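Long-range contact in cytochrome CH (Methylobacterium extorquens, PDB 1QN2), which probably carries electrons by means of its bound heme c, as a small soluble c-type cytochrome related to the cytochromes c2: residues 2-7 and 92-97. Residues are numbered along the deposited sequence; the frame is centred on the assembly and turned at random.
Sequences GDAAAG and IIAYLK
Tyr95 and Gly7 meet where helix 4-10 leans on helix 86-98. The CB of Tyr95 lies 3.7 Å from Gly7 C and also borders Ala4 O. With CG anti to the backbone N (chi1 172°), the ring continues past the glycine: CG lies 3.9 Å from Gly7 C, CD1 passes Ala4 O, and CD2 lies 4.0 Å from Gly7 O. Beyond these atoms the ring leaves the 2-7 backbone; a long aromatic suits the place because it also reaches Phe11, which it meets edge-to-face. An alanine at Tyr95 would probably leave a gap beside Gly7 and take from Phe11 this edge-to-face partner. This crossing of N- and C-terminal helices is the hallmark of the cytochrome c fold. Gly7 suits it because any CB would collide with Tyr95 CB, and the bare CA can approach to 3.8 Å from Ile92 N. From there the CB of Ile92 points away from residues 2-7, and its side chain touches the heme c and Ala10 of helix 4-10. Next to Tyr95, the small methyl of Ala94 fits against the incoming chain, with CB 3.6 Å from both Gly2 C and Ala4 N. At the N-cap, the short carboxylate of Asp3 reaches back to the first turn, OD2 accepting from Ala6 N at 2.7 Å, 45° out of the carboxylate plane; the backbone N of Asp3 is hydrogen-bonded to Asp91 OD1 of helix 86-98.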
loop_
_atom_site.group_PDB
_atom_site.type_symbol
_atom_site.label_atom_id
_atom_site.label_comp_id
_atom_site.label_asym_id
_atom_site.label_seq_id
_atom_site.Cartn_x
_atom_site.Cartn_y
_atom_site.Cartn_z
ATOM N N GLY A 2 -9.881 3.564 12.708
ATOM C CA GLY A 2 -9.879 3.605 11.249
ATOM C C GLY A 2 -11.263 3.250 10.731
ATOM O O GLY A 2 -11.864 2.293 11.210
ATOM N N ASP A 3 -11.765 4.017 9.766
ATOM C CA ASP A 3 -13.099 3.766 9.216
ATOM C C ASP A 3 -13.039 3.402 7.739
ATOM O O ASP A 3 -12.610 4.217 6.917
ATOM C CB ASP A 3 -13.969 5.021 9.403
ATOM C CG ASP A 3 -15.277 4.893 8.631
ATOM O OD1 ASP A 3 -16.053 3.984 8.979
ATOM O OD2 ASP A 3 -15.499 5.691 7.704
ATOM N N ALA A 4 -13.464 2.186 7.417
ATOM C CA ALA A 4 -13.465 1.670 6.067
ATOM C C ALA A 4 -14.173 2.554 5.072
ATOM O O ALA A 4 -13.694 2.747 3.944
ATOM C CB ALA A 4 -13.938 0.236 6.012
ATOM N N ALA A 5 -15.317 3.121 5.447
ATOM C CA ALA A 5 -16.067 3.992 4.552
ATOM C C ALA A 5 -15.235 5.203 4.152
ATOM O O ALA A 5 -15.110 5.549 2.975
ATOM C CB ALA A 5 -17.371 4.439 5.202
ATOM N N ALA A 6 -14.653 5.866 5.149
ATOM C CA ALA A 6 -13.829 7.040 4.806
ATOM C C ALA A 6 -12.631 6.576 3.959
ATOM O O ALA A 6 -12.217 7.267 3.031
ATOM C CB ALA A 6 -13.341 7.701 6.086
ATOM N N GLY A 7 -12.107 5.403 4.286
ATOM C CA GLY A 7 -10.969 4.868 3.552
ATOM C C GLY A 7 -11.275 4.596 2.095
ATOM O O GLY A 7 -10.431 4.806 1.219
ATOM N N ILE A 92 -7.554 4.584 5.182
ATOM C CA ILE A 92 -7.177 3.754 4.033
ATOM C C ILE A 92 -6.840 2.345 4.488
ATOM O O ILE A 92 -7.233 1.349 3.874
ATOM C CB ILE A 92 -5.983 4.378 3.286
ATOM C CG1 ILE A 92 -6.420 5.666 2.593
ATOM C CG2 ILE A 92 -5.385 3.393 2.300
ATOM C CD1 ILE A 92 -5.421 6.437 1.799
ATOM N N ILE A 93 -6.108 2.224 5.598
ATOM C CA ILE A 93 -5.759 0.892 6.089
ATOM C C ILE A 93 -6.996 0.119 6.508
ATOM O O ILE A 93 -7.119 -1.099 6.330
ATOM C CB ILE A 93 -4.741 0.955 7.235
ATOM C CG1 ILE A 93 -3.407 1.537 6.714
ATOM C CG2 ILE A 93 -4.499 -0.422 7.824
ATOM C CD1 ILE A 93 -2.518 2.115 7.795
ATOM N N ALA A 94 -7.977 0.814 7.081
ATOM C CA ALA A 94 -9.210 0.069 7.480
ATOM C C ALA A 94 -9.867 -0.474 6.208
ATOM O O ALA A 94 -10.428 -1.566 6.133
ATOM C CB ALA A 94 -10.151 1.091 8.136
ATOM N N TYR A 95 -9.781 0.335 5.153
ATOM C CA TYR A 95 -10.375 -0.073 3.880
ATOM C C TYR A 95 -9.678 -1.280 3.294
ATOM O O TYR A 95 -10.333 -2.219 2.832
ATOM C CB TYR A 95 -10.394 1.099 2.908
ATOM C CG TYR A 95 -10.818 0.721 1.508
ATOM C CD1 TYR A 95 -12.067 0.140 1.298
ATOM C CD2 TYR A 95 -9.984 0.918 0.416
ATOM C CE1 TYR A 95 -12.460 -0.224 0.028
ATOM C CE2 TYR A 95 -10.385 0.581 -0.870
ATOM C CZ TYR A 95 -11.627 -0.002 -1.045
ATOM O OH TYR A 95 -12.070 -0.395 -2.289
ATOM N N LEU A 96 -8.344 -1.281 3.309
ATOM C CA LEU A 96 -7.546 -2.370 2.782
ATOM C C LEU A 96 -7.839 -3.687 3.478
ATOM O O LEU A 96 -7.834 -4.754 2.864
ATOM C CB LEU A 96 -6.046 -2.046 2.908
ATOM C CG LEU A 96 -5.494 -0.894 2.074
ATOM C CD1 LEU A 96 -3.973 -0.781 2.303
ATOM C CD2 LEU A 96 -5.775 -1.128 0.600
ATOM N N LYS A 97 -8.094 -3.612 4.783
ATOM C CA LYS A 97 -8.387 -4.823 5.537
ATOM C C LYS A 97 -9.658 -5.494 5.025
ATOM O O LYS A 97 -9.790 -6.718 5.086
ATOM C CB LYS A 97 -8.512 -4.509 7.030
ATOM C CG LYS A 97 -7.194 -4.198 7.722
ATOM C CD LYS A 97 -7.382 -4.096 9.221
ATOM C CE LYS A 97 -6.158 -3.674 9.985
ATOM N NZ LYS A 97 -6.450 -3.581 11.448
#